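Long-range contacts in inactive glucansucrase (Lactobacillus reuteri, PDB 5JBD), which belongs to glycoside hydrolase family 70 and is built around a TIM-type barrel with additional beta domains: residues 493-498 with 620-626; 216-221 with 822-826; 789-793 with 835-841; 506-510 with 547-553. The contacts are given in a common frame with arbitrary orientation. Residues are numbered along the deposited sequence.

Interaction 1 of 4, residues 493-498 with 620-626; sequences RKQFVS and ISGDQDV
The C-terminal end of helix 483-496, a helix of the TIM-type barrel, packs against the extended loop that leaves strand 612-618 and returns toward the barrel. The helix ends before Val497, the first residue off helical angles. Gln495 and Asp625 are the nearest pair (CA-CA 4.6 Å). The loop supplies two last-turn carbonyls with donors: Val626 N to Lys494 O (3.2 Å) and Gln624 NE2 to Gln495 O (2.9 Å); Gln624 OE1 is bonded to Thr534. Arg493 O takes Val497 N (3.0 Å). Val626 points at the helix end, CG1 3.3 Å from Gln495 O and CG2 3.5 Å from Val497 O. Phe496 (chi1 m) rests its CZ 3.8 Å from Ile620 CD1. Asp625 OD1 bonds Thr627, while Asp625 OD2 stays 4.2 Å from Lys494 NZ, beyond a salt bridge. One water accepts from Gln495 NE2 (2.9 Å) and Gln624 N (3.2 Å) and donates to Asp623 OD1 (3.0 Å). A second donates to Val626 O (2.7 Å) and is hydrogen-bonded to Ser498 OG at 2.8 Å.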
loop_
_atom_site.group_PDB
_atom_site.type_symbol
_atom_site.label_atom_id
_atom_site.label_comp_id
_atom_site.label_asym_id
_atom_site.label_seq_id
_atom_site.Cartn_x
_atom_site.Cartn_y
_atom_site.Cartn_z
ATOM N N ARG A 493 26.873 -13.872 -5.217
ATOM C CA ARG A 493 26.868 -13.176 -3.936
ATOM C C ARG A 493 27.074 -14.155 -2.777
ATOM O O ARG A 493 27.906 -13.906 -1.885
ATOM C CB ARG A 493 25.582 -12.400 -3.722
ATOM C CG ARG A 493 25.600 -11.544 -2.453
ATOM C CD ARG A 493 24.294 -10.787 -2.289
ATOM N NE ARG A 493 24.391 -9.743 -1.280
ATOM C CZ ARG A 493 24.062 -9.862 0.009
ATOM N NH1 ARG A 493 23.598 -11.013 0.512
ATOM N NH2 ARG A 493 24.223 -8.809 0.804
ATOM N N LYS A 494 26.301 -15.243 -2.772
ATOM C CA LYS A 494 26.381 -16.226 -1.701
ATOM C C LYS A 494 27.779 -16.855 -1.624
ATOM O O LYS A 494 28.282 -17.122 -0.533
ATOM C CB LYS A 494 25.294 -17.311 -1.855
ATOM C CG LYS A 494 25.307 -18.337 -0.733
ATOM C CD LYS A 494 24.224 -19.397 -0.877
ATOM C CE LYS A 494 24.253 -20.317 0.335
ATOM N NZ LYS A 494 23.172 -21.339 0.301
ATOM N N GLN A 495 28.397 -17.081 -2.779
ATOM C CA GLN A 495 29.722 -17.694 -2.831
ATOM C C GLN A 495 30.879 -16.758 -2.473
ATOM O O GLN A 495 31.891 -17.221 -1.946
ATOM C CB GLN A 495 29.995 -18.288 -4.225
ATOM C CG GLN A 495 29.036 -19.373 -4.687
ATOM C CD GLN A 495 29.418 -19.888 -6.065
ATOM O OE1 GLN A 495 29.471 -19.132 -7.031
ATOM N NE2 GLN A 495 29.728 -21.164 -6.149
ATOM N N PHE A 496 30.750 -15.466 -2.787
ATOM C CA PHE A 496 31.915 -14.587 -2.831
ATOM C C PHE A 496 31.863 -13.285 -2.035
ATOM O O PHE A 496 32.916 -12.801 -1.630
ATOM C CB PHE A 496 32.248 -14.257 -4.299
ATOM C CG PHE A 496 32.624 -15.458 -5.129
ATOM C CD1 PHE A 496 33.801 -16.162 -4.868
ATOM C CD2 PHE A 496 31.832 -15.854 -6.199
ATOM C CE1 PHE A 496 34.154 -17.252 -5.640
ATOM C CE2 PHE A 496 32.182 -16.959 -6.971
ATOM C CZ PHE A 496 33.342 -17.655 -6.696
ATOM N N VAL A 497 30.675 -12.734 -1.807
ATOM C CA VAL A 497 30.554 -11.364 -1.306
ATOM C C VAL A 497 30.672 -11.308 0.226
ATOM O O VAL A 497 29.774 -11.745 0.948
ATOM C CB VAL A 497 29.261 -10.719 -1.827
ATOM C CG1 VAL A 497 28.970 -9.400 -1.139
ATOM C CG2 VAL A 497 29.359 -10.532 -3.328
ATOM N N SER A 498 31.814 -10.794 0.693
ATOM C CA SER A 498 32.085 -10.591 2.117
ATOM C C SER A 498 33.320 -9.699 2.252
ATOM O O SER A 498 34.003 -9.453 1.262
ATOM C CB SER A 498 32.294 -11.924 2.847
ATOM O OG SER A 498 32.365 -11.764 4.258
ATOM N N ILE A 620 37.608 -21.031 -8.200
ATOM C CA ILE A 620 37.492 -22.001 -7.099
ATOM C C ILE A 620 37.107 -23.397 -7.586
ATOM O O ILE A 620 36.643 -23.564 -8.719
ATOM C CB ILE A 620 36.430 -21.566 -6.067
ATOM C CG1 ILE A 620 35.060 -21.362 -6.737
ATOM C CG2 ILE A 620 36.871 -20.297 -5.368
ATOM C CD1 ILE A 620 33.906 -21.261 -5.757
ATOM N N SER A 621 37.342 -24.384 -6.719
ATOM C CA SER A 621 36.910 -25.755 -6.903
ATOM C C SER A 621 35.657 -25.974 -6.034
ATOM O O SER A 621 35.648 -25.688 -4.814
ATOM C CB SER A 621 38.020 -26.698 -6.453
ATOM O OG SER A 621 37.615 -28.042 -6.406
ATOM N N GLY A 622 34.611 -26.455 -6.692
ATOM C CA GLY A 622 33.358 -26.857 -6.066
ATOM C C GLY A 622 32.622 -25.713 -5.397
ATOM O O GLY A 622 32.686 -24.576 -5.868
ATOM N N ASP A 623 31.935 -26.023 -4.301
ATOM C CA ASP A 623 31.014 -25.084 -3.680
ATOM C C ASP A 623 31.670 -24.241 -2.601
ATOM O O ASP A 623 32.562 -24.696 -1.886
ATOM C CB ASP A 623 29.816 -25.829 -3.077
ATOM C CG ASP A 623 28.957 -26.502 -4.129
ATOM O OD1 ASP A 623 28.636 -25.841 -5.149
ATOM O OD2 ASP A 623 28.608 -27.694 -3.930
ATOM N N GLN A 624 31.194 -23.016 -2.474
ATOM C CA GLN A 624 31.662 -22.110 -1.435
ATOM C C GLN A 624 30.503 -21.288 -0.913
ATOM O O GLN A 624 29.662 -20.868 -1.697
ATOM C CB GLN A 624 32.714 -21.174 -1.999
ATOM C CG GLN A 624 33.501 -20.459 -0.919
ATOM C CD GLN A 624 34.684 -19.708 -1.454
ATOM O OE1 GLN A 624 35.810 -20.141 -1.288
ATOM N NE2 GLN A 624 34.436 -18.594 -2.124
ATOM N N ASP A 625 30.467 -21.056 0.401
ATOM C CA ASP A 625 29.432 -20.226 1.035
ATOM C C ASP A 625 30.130 -19.355 2.085
ATOM O O ASP A 625 30.684 -19.870 3.043
ATOM C CB ASP A 625 28.369 -21.144 1.659
ATOM C CG ASP A 625 27.248 -20.388 2.400
ATOM O OD1 ASP A 625 27.195 -19.142 2.410
ATOM O OD2 ASP A 625 26.385 -21.089 2.976
ATOM N N VAL A 626 30.099 -18.042 1.883
ATOM C CA VAL A 626 30.775 -17.102 2.780
ATOM C C VAL A 626 29.848 -16.493 3.837
ATOM O O VAL A 626 30.215 -15.504 4.466
ATOM C CB VAL A 626 31.504 -15.967 2.010
ATOM C CG1 VAL A 626 32.694 -16.533 1.230
ATOM C CG2 VAL A 626 30.551 -15.190 1.106
HETATM O O HOH W 1 28.551 -22.987 -4.244
HETATM O O HOH W 2 30.080 -12.964 5.283
#

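Interaction 2 of 4, residues 216-221 with 822-826; sequences YRLMNR and STGVA
Near the calcium site, a coiled loop between strands 193-197 and 242-244 meets an irregular turn that precedes strand 841-845. The ion lies about 10 Å from the Arg221 side chain, and Asn220 N bonds Glu237, one of its ligands. Residues 216-221 form no regular structure: Arg217 (50/43) and Asn220 (68/26) have positive phi, the backbone kinks at both, and Tyr216, Leu218 and Arg221 all reach the turn. The closest backbone approach is Arg221 to Ser822, CA-CA 6.7 Å. Leu218 (m, t) points at the turn, its CD1 3.3 Å from Ser822 O and 3.9 Å from Thr823 CG2. The turn is an ST turn: Thr823 (p) accepts at OG1 from Val825 N (3.2 Å), and Gly824 takes positive phi (72/13). This presents Thr823 CG2 to Tyr216 CD1 at 4.0 Å, while Val825 CG2 lies 4.0 Å from Tyr216 OH; Pro249 of helix 249-263 touches both Tyr216 and Val825. Arg221 (m, m, t) places NH1 3.8 Å from Ser822 CB; the strongest polar partner of Arg221 is Gln226. Ser822 (p) points its CB toward 216-221, and its OG is hydrogen-bonded to Asp289 and Asp291.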
loop_
_atom_site.group_PDB
_atom_site.type_symbol
_atom_site.label_atom_id
_atom_site.label_comp_id
_atom_site.label_asym_id
_atom_site.label_seq_id
_atom_site.Cartn_x
_atom_site.Cartn_y
_atom_site.Cartn_z
ATOM N N TYR A 216 -8.283 10.323 21.591
ATOM C CA TYR A 216 -6.984 10.077 20.984
ATOM C C TYR A 216 -6.902 10.776 19.628
ATOM O O TYR A 216 -6.933 12.005 19.592
ATOM C CB TYR A 216 -6.693 8.572 20.994
ATOM C CG TYR A 216 -6.545 8.130 22.432
ATOM C CD1 TYR A 216 -5.354 8.345 23.115
ATOM C CD2 TYR A 216 -7.622 7.589 23.139
ATOM C CE1 TYR A 216 -5.218 8.008 24.451
ATOM C CE2 TYR A 216 -7.493 7.231 24.485
ATOM C CZ TYR A 216 -6.290 7.452 25.136
ATOM O OH TYR A 216 -6.131 7.107 26.466
ATOM N N ARG A 217 -6.844 10.037 18.528
ATOM C CA ARG A 217 -6.619 10.635 17.219
ATOM C C ARG A 217 -5.401 11.585 17.218
ATOM O O ARG A 217 -5.463 12.689 16.664
ATOM C CB ARG A 217 -7.894 11.343 16.688
ATOM C CG ARG A 217 -9.077 10.401 16.419
ATOM C CD ARG A 217 -10.181 11.042 15.567
ATOM N NE ARG A 217 -11.264 10.096 15.267
ATOM C CZ ARG A 217 -12.530 10.138 15.737
ATOM N NH1 ARG A 217 -12.968 11.118 16.531
ATOM N NH2 ARG A 217 -13.384 9.181 15.383
ATOM N N LEU A 218 -4.310 11.164 17.855
ATOM C CA LEU A 218 -3.065 11.940 17.809
ATOM C C LEU A 218 -2.509 11.710 16.419
ATOM O O LEU A 218 -2.090 10.602 16.100
ATOM C CB LEU A 218 -2.073 11.489 18.876
ATOM C CG LEU A 218 -2.554 11.575 20.329
ATOM C CD1 LEU A 218 -1.426 11.245 21.296
ATOM C CD2 LEU A 218 -3.164 12.931 20.674
ATOM N N MET A 219 -2.599 12.720 15.562
ATOM C CA MET A 219 -2.195 12.568 14.159
ATOM C C MET A 219 -0.769 13.083 13.943
ATOM O O MET A 219 -0.316 13.969 14.637
ATOM C CB MET A 219 -3.156 13.302 13.233
ATOM C CG MET A 219 -4.557 12.706 13.264
ATOM S SD MET A 219 -5.632 13.456 12.054
ATOM C CE MET A 219 -5.020 12.834 10.516
ATOM N N ASN A 220 -0.086 12.480 12.986
ATOM C CA ASN A 220 1.244 12.899 12.550
ATOM C C ASN A 220 2.314 12.662 13.621
ATOM O O ASN A 220 3.357 13.310 13.602
ATOM C CB ASN A 220 1.248 14.376 12.085
ATOM C CG ASN A 220 0.118 14.692 11.121
ATOM O OD1 ASN A 220 0.051 14.169 10.008
ATOM N ND2 ASN A 220 -0.787 15.549 11.552
ATOM N N ARG A 221 2.097 11.687 14.508
ATOM C CA ARG A 221 3.104 11.286 15.491
ATOM C C ARG A 221 4.012 10.256 14.840
ATOM O O ARG A 221 4.219 9.149 15.358
ATOM C CB ARG A 221 2.462 10.757 16.774
ATOM C CG ARG A 221 1.575 11.763 17.507
ATOM C CD ARG A 221 2.315 13.048 17.858
ATOM N NE ARG A 221 1.576 13.816 18.856
ATOM C CZ ARG A 221 1.714 13.722 20.187
ATOM N NH1 ARG A 221 2.601 12.902 20.767
ATOM N NH2 ARG A 221 0.944 14.478 20.962
ATOM N N SER A 822 3.854 8.477 22.485
ATOM C CA SER A 822 2.933 9.483 21.955
ATOM C C SER A 822 1.799 9.807 22.932
ATOM O O SER A 822 1.416 10.968 23.041
ATOM C CB SER A 822 2.381 9.088 20.580
ATOM O OG SER A 822 1.309 8.160 20.654
ATOM N N THR A 823 1.319 8.802 23.668
ATOM C CA THR A 823 0.157 8.964 24.589
ATOM C C THR A 823 0.478 9.050 26.070
ATOM O O THR A 823 -0.322 9.592 26.835
ATOM C CB THR A 823 -0.810 7.785 24.460
ATOM O OG1 THR A 823 -0.114 6.560 24.752
ATOM C CG2 THR A 823 -1.388 7.737 23.075
ATOM N N GLY A 824 1.619 8.491 26.478
ATOM C CA GLY A 824 1.943 8.334 27.892
ATOM C C GLY A 824 1.129 7.272 28.627
ATOM O O GLY A 824 1.181 7.232 29.853
ATOM N N VAL A 825 0.411 6.403 27.899
ATOM C CA VAL A 825 -0.315 5.276 28.506
ATOM C C VAL A 825 0.006 3.969 27.789
ATOM O O VAL A 825 0.492 3.974 26.650
ATOM C CB VAL A 825 -1.848 5.500 28.551
ATOM C CG1 VAL A 825 -2.186 6.729 29.387
ATOM C CG2 VAL A 825 -2.444 5.626 27.162
ATOM N N ALA A 826 -0.235 2.852 28.484
ATOM C CA ALA A 826 0.056 1.530 27.929
ATOM C C ALA A 826 -1.055 1.082 26.988
ATOM O O ALA A 826 -2.198 1.530 27.120
ATOM C CB ALA A 826 0.246 0.506 29.033
#

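Interaction 3 of 4, residues 789-793 with 835-841; sequences YTTGG and KWSAKYQ
Thr790 and Thr791 sit side by side at the end of strand 784-791 with different rotamers, p and m, and Thr791 OG1 donates to Thr790 OG1 (2.9 Å), which is also bonded to Glu760. Segment 835-841 passes alongside, with Thr791 and Ser837 nearest (CA-CA 4.4 Å). A single antiparallel hydrogen-bonded bridge pairs Gly792 with Trp836: Gly792 N to Trp836 O 3.2 Å, Trp836 N to Gly792 O 2.8 Å. Trp836 O also takes a CA-H...O contact from Thr791 CA (3.2 Å). The bridge lies just past a classic beta bulge, Thr790 and Thr791 opposite Gly758, at the edge of the six-stranded antiparallel sheet, of which strand 841-845 is an inner member. Gln841 (m, t) reaches back from the start of that strand to donate NE2 to Thr790 O (2.9 Å), its OE1 bonded to Asn242. Trp836 (m, chi2 96°) offers its ring edge, CD1, to Gly793 CA at 4.1 Å; with phi/psi 132/-14, a CB on Gly793 would come tight, 3.2 Å from Trp836 CD1. Lys835 (t, t, m, m) lays CD 3.8 Å from Thr791 CG2. After Ser837 (p), a short 3-10 turn at 838-839 sets Gln841 N on Ala838 O at 2.9 Å.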
loop_
_atom_site.group_PDB
_atom_site.type_symbol
_atom_site.label_atom_id
_atom_site.label_comp_id
_atom_site.label_asym_id
_atom_site.label_seq_id
_atom_site.Cartn_x
_atom_site.Cartn_y
_atom_site.Cartn_z
ATOM N N TYR A 789 -18.464 5.052 4.786
ATOM C CA TYR A 789 -18.315 3.621 5.048
ATOM C C TYR A 789 -17.154 3.455 6.027
ATOM O O TYR A 789 -16.022 3.793 5.695
ATOM C CB TYR A 789 -18.069 2.854 3.748
ATOM C CG TYR A 789 -19.307 2.792 2.883
ATOM C CD1 TYR A 789 -19.629 3.827 2.010
ATOM C CD2 TYR A 789 -20.193 1.728 2.985
ATOM C CE1 TYR A 789 -20.783 3.780 1.235
ATOM C CE2 TYR A 789 -21.349 1.663 2.207
ATOM C CZ TYR A 789 -21.639 2.695 1.340
ATOM O OH TYR A 789 -22.778 2.648 0.581
ATOM N N THR A 790 -17.461 2.999 7.240
ATOM C CA THR A 790 -16.482 2.871 8.327
ATOM C C THR A 790 -16.506 1.546 9.100
ATOM O O THR A 790 -15.586 1.276 9.882
ATOM C CB THR A 790 -16.753 3.922 9.408
ATOM O OG1 THR A 790 -18.020 3.641 9.998
ATOM C CG2 THR A 790 -16.756 5.330 8.849
ATOM N N THR A 791 -17.558 0.746 8.927
ATOM C CA THR A 791 -17.876 -0.289 9.876
ATOM C C THR A 791 -17.828 -1.672 9.220
ATOM O O THR A 791 -18.394 -1.890 8.142
ATOM C CB THR A 791 -19.232 0.019 10.545
ATOM O OG1 THR A 791 -19.134 1.282 11.216
ATOM C CG2 THR A 791 -19.621 -1.062 11.549
ATOM N N GLY A 792 -17.136 -2.595 9.886
ATOM C CA GLY A 792 -16.934 -3.941 9.367
ATOM C C GLY A 792 -15.676 -4.573 9.919
ATOM O O GLY A 792 -15.245 -4.247 11.025
ATOM N N GLY A 793 -15.093 -5.475 9.145
ATOM C CA GLY A 793 -13.961 -6.287 9.590
ATOM C C GLY A 793 -14.119 -7.769 9.306
ATOM O O GLY A 793 -13.140 -8.521 9.417
ATOM N N LYS A 835 -15.141 -5.505 15.814
ATOM C CA LYS A 835 -15.689 -4.818 14.659
ATOM C C LYS A 835 -15.097 -3.419 14.593
ATOM O O LYS A 835 -15.094 -2.727 15.596
ATOM C CB LYS A 835 -17.200 -4.717 14.827
ATOM C CG LYS A 835 -17.922 -4.062 13.663
ATOM C CD LYS A 835 -19.451 -4.172 13.774
ATOM C CE LYS A 835 -20.004 -5.538 13.354
ATOM N NZ LYS A 835 -19.377 -6.165 12.134
ATOM N N TRP A 836 -14.594 -3.016 13.425
ATOM C CA TRP A 836 -14.049 -1.662 13.228
ATOM C C TRP A 836 -15.193 -0.672 13.048
ATOM O O TRP A 836 -16.224 -1.005 12.475
ATOM C CB TRP A 836 -13.083 -1.600 12.017
ATOM C CG TRP A 836 -11.865 -2.457 12.208
ATOM C CD1 TRP A 836 -11.677 -3.732 11.759
ATOM C CD2 TRP A 836 -10.684 -2.110 12.936
ATOM N NE1 TRP A 836 -10.456 -4.206 12.170
ATOM C CE2 TRP A 836 -9.819 -3.229 12.888
ATOM C CE3 TRP A 836 -10.278 -0.967 13.631
ATOM C CZ2 TRP A 836 -8.550 -3.227 13.499
ATOM C CZ3 TRP A 836 -9.015 -0.961 14.245
ATOM C CH2 TRP A 836 -8.172 -2.086 14.178
ATOM N N SER A 837 -15.002 0.540 13.548
ATOM C CA SER A 837 -15.924 1.650 13.315
ATOM C C SER A 837 -15.145 2.966 13.489
ATOM O O SER A 837 -13.949 2.934 13.795
ATOM C CB SER A 837 -17.122 1.561 14.265
ATOM O OG SER A 837 -16.762 1.895 15.590
ATOM N N ALA A 838 -15.818 4.106 13.299
ATOM C CA ALA A 838 -15.151 5.412 13.221
ATOM C C ALA A 838 -14.382 5.802 14.476
ATOM O O ALA A 838 -13.358 6.495 14.387
ATOM C CB ALA A 838 -16.152 6.501 12.877
ATOM N N LYS A 839 -14.852 5.354 15.641
ATOM C CA LYS A 839 -14.170 5.678 16.891
ATOM C C LYS A 839 -12.710 5.207 16.929
ATOM O O LYS A 839 -11.925 5.768 17.684
ATOM C CB LYS A 839 -14.939 5.158 18.110
ATOM C CG LYS A 839 -14.916 3.658 18.323
ATOM C CD LYS A 839 -15.836 3.292 19.486
ATOM C CE LYS A 839 -15.759 1.814 19.816
ATOM N NZ LYS A 839 -16.786 1.420 20.824
ATOM N N TYR A 840 -12.359 4.205 16.108
ATOM C CA TYR A 840 -10.987 3.710 15.980
ATOM C C TYR A 840 -10.230 4.243 14.750
ATOM O O TYR A 840 -9.166 3.697 14.393
ATOM C CB TYR A 840 -10.997 2.170 15.944
ATOM C CG TYR A 840 -11.483 1.510 17.204
ATOM C CD1 TYR A 840 -10.977 1.882 18.454
ATOM C CD2 TYR A 840 -12.449 0.501 17.163
ATOM C CE1 TYR A 840 -11.423 1.277 19.608
ATOM C CE2 TYR A 840 -12.904 -0.109 18.323
ATOM C CZ TYR A 840 -12.388 0.279 19.539
ATOM O OH TYR A 840 -12.822 -0.312 20.704
ATOM N N GLN A 841 -10.746 5.306 14.125
ATOM C CA GLN A 841 -10.236 5.818 12.840
ATOM C C GLN A 841 -10.001 7.330 12.902
ATOM O O GLN A 841 -10.750 8.056 13.576
ATOM C CB GLN A 841 -11.234 5.493 11.716
ATOM C CG GLN A 841 -11.420 4.001 11.511
ATOM C CD GLN A 841 -12.561 3.651 10.569
ATOM O OE1 GLN A 841 -12.945 4.430 9.693
ATOM N NE2 GLN A 841 -13.089 2.450 10.735
#

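Interaction 4 of 4, residues 506-510 with 547-553; sequences LNNNL and MAQQSVA
Leu506 follows strand 501-505 at a corner; Leu506 N donates to Leu510 O (2.8 Å), closing the turn, and its m, t side chain lies with CD1 3.9 Å from Val552 CB and CD2 3.8 Å from Ala553 O. The nearest backbone pair is Leu506 and Val552, CA-CA 6.9 Å. Asn507 (p) begins a type I turn to Leu510 and also forms an Asx turn, OD1 accepting from Asn509 N (2.9 Å). Its ND2 reaches the other segment through two weak hydrogen bonds, to Met547 SD (3.5 Å) and Gln550 OE1 (3.2 Å); Gln550 NE2 meanwhile donates to Ala548 O (3.1 Å). Leu510 (t, p) ends the turn, with CB 4.0 Å from Met547 SD and CD2 4.0 Å from Val552 CG1. No backbone hydrogen bond joins the segments; strand 550-555 pairs with 596-605 instead. A hairpin tip thus packs by side chains on a separate two-stranded sheet, consistent with the all-beta domain that follows the barrel helix in this family.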
loop_
_atom_site.group_PDB
_atom_site.type_symbol
_atom_site.label_atom_id
_atom_site.label_comp_id
_atom_site.label_asym_id
_atom_site.label_seq_id
_atom_site.Cartn_x
_atom_site.Cartn_y
_atom_site.Cartn_z
ATOM N N LEU A 506 37.539 5.152 -11.608
ATOM C CA LEU A 506 38.656 4.844 -12.514
ATOM C C LEU A 506 38.815 5.908 -13.595
ATOM O O LEU A 506 39.908 6.128 -14.093
ATOM C CB LEU A 506 38.471 3.460 -13.142
ATOM C CG LEU A 506 38.369 2.298 -12.147
ATOM C CD1 LEU A 506 37.945 1.034 -12.877
ATOM C CD2 LEU A 506 39.660 2.071 -11.356
ATOM N N ASN A 507 37.711 6.533 -13.983
ATOM C CA ASN A 507 37.732 7.751 -14.792
ATOM C C ASN A 507 36.470 8.496 -14.409
ATOM O O ASN A 507 35.808 8.069 -13.477
ATOM C CB ASN A 507 37.858 7.440 -16.308
ATOM C CG ASN A 507 36.673 6.647 -16.865
ATOM O OD1 ASN A 507 35.517 6.905 -16.530
ATOM N ND2 ASN A 507 36.968 5.677 -17.731
ATOM N N ASN A 508 36.101 9.572 -15.104
ATOM C CA ASN A 508 34.983 10.399 -14.632
ATOM C C ASN A 508 33.619 9.696 -14.658
ATOM O O ASN A 508 32.715 10.110 -13.932
ATOM C CB ASN A 508 34.892 11.729 -15.402
ATOM C CG ASN A 508 34.032 12.778 -14.679
ATOM O OD1 ASN A 508 34.047 12.884 -13.438
ATOM N ND2 ASN A 508 33.243 13.529 -15.451
ATOM N N ASN A 509 33.483 8.632 -15.456
ATOM C CA ASN A 509 32.209 7.928 -15.598
ATOM C C ASN A 509 32.257 6.424 -15.328
ATOM O O ASN A 509 31.312 5.722 -15.670
ATOM C CB ASN A 509 31.654 8.186 -17.005
ATOM C CG ASN A 509 31.569 9.662 -17.323
ATOM O OD1 ASN A 509 30.896 10.419 -16.629
ATOM N ND2 ASN A 509 32.297 10.090 -18.334
ATOM N N LEU A 510 33.309 5.937 -14.668
ATOM C CA LEU A 510 33.483 4.502 -14.431
ATOM C C LEU A 510 34.036 4.279 -13.034
ATOM O O LEU A 510 34.996 4.944 -12.647
ATOM C CB LEU A 510 34.450 3.927 -15.466
ATOM C CG LEU A 510 34.867 2.445 -15.367
ATOM C CD1 LEU A 510 33.753 1.534 -15.861
ATOM C CD2 LEU A 510 36.119 2.220 -16.185
ATOM N N MET A 547 32.068 5.906 -23.845
ATOM C CA MET A 547 33.365 5.852 -23.172
ATOM C C MET A 547 34.416 5.232 -24.078
ATOM O O MET A 547 34.194 4.169 -24.659
ATOM C CB MET A 547 33.267 5.059 -21.857
ATOM C CG MET A 547 34.548 5.013 -21.034
ATOM S SD MET A 547 34.336 4.109 -19.490
ATOM C CE MET A 547 34.297 2.427 -20.120
ATOM N N ALA A 548 35.557 5.913 -24.209
ATOM C CA ALA A 548 36.648 5.428 -25.050
ATOM C C ALA A 548 37.246 4.155 -24.457
ATOM O O ALA A 548 37.278 3.979 -23.233
ATOM C CB ALA A 548 37.735 6.502 -25.202
ATOM N N GLN A 549 37.703 3.259 -25.331
ATOM C CA GLN A 549 38.347 2.030 -24.882
ATOM C C GLN A 549 39.650 2.360 -24.170
ATOM O O GLN A 549 40.399 3.246 -24.614
ATOM C CB GLN A 549 38.589 1.053 -26.039
ATOM C CG GLN A 549 39.255 -0.256 -25.624
ATOM C CD GLN A 549 39.213 -1.296 -26.734
ATOM O OE1 GLN A 549 39.912 -1.178 -27.740
ATOM N NE2 GLN A 549 38.413 -2.331 -26.542
ATOM N N GLN A 550 39.910 1.633 -23.083
ATOM C CA GLN A 550 41.086 1.848 -22.239
ATOM C C GLN A 550 41.342 0.675 -21.313
ATOM O O GLN A 550 40.455 -0.154 -21.083
ATOM C CB GLN A 550 40.904 3.107 -21.385
ATOM C CG GLN A 550 39.837 2.990 -20.285
ATOM C CD GLN A 550 39.359 4.346 -19.815
ATOM O OE1 GLN A 550 39.876 4.884 -18.840
ATOM N NE2 GLN A 550 38.412 4.936 -20.546
ATOM N N SER A 551 42.544 0.648 -20.755
ATOM C CA SER A 551 42.915 -0.295 -19.710
ATOM C C SER A 551 42.707 0.365 -18.335
ATOM O O SER A 551 42.875 1.572 -18.213
ATOM C CB SER A 551 44.370 -0.697 -19.885
ATOM O OG SER A 551 44.740 -1.682 -18.942
ATOM N N VAL A 552 42.306 -0.428 -17.336
ATOM C CA VAL A 552 42.134 0.050 -15.961
ATOM C C VAL A 552 42.770 -0.930 -14.985
ATOM O O VAL A 552 42.852 -2.121 -15.274
ATOM C CB VAL A 552 40.649 0.248 -15.590
ATOM C CG1 VAL A 552 40.041 1.353 -16.445
ATOM C CG2 VAL A 552 39.848 -1.039 -15.755
ATOM N N ALA A 553 43.173 -0.419 -13.818
ATOM C CA ALA A 553 43.841 -1.212 -12.792
ATOM C C ALA A 553 42.941 -1.282 -11.553
ATOM O O ALA A 553 42.661 -0.249 -10.948
ATOM C CB ALA A 553 45.178 -0.578 -12.437
#

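Overall arrangement
The chain first enters interaction 2, then interaction 1, with interaction 4 lying wholly between the two segments of the latter; interaction 3 opens afterwards, and its segments alternate with those of interaction 2. Interactions 1 and 4 share the antiparallel beta domain inserted between helix 483-496 and strand 652-654: the first joins it to the barrel, the second lies toward a far end. The centres of interactions 1 and 4 are 28 Å apart. Interactions 2 and 3, centres 19 Å apart, belong around the six-stranded sheet and touch directly, Arg217 NE making a probable hydrogen bond to Gln841 O (2.7 Å). Interactions 3 and 4 are 61 Å apart between centres, on opposite sides of the chain's centre, so the contacts span an elongated multidomain molecule.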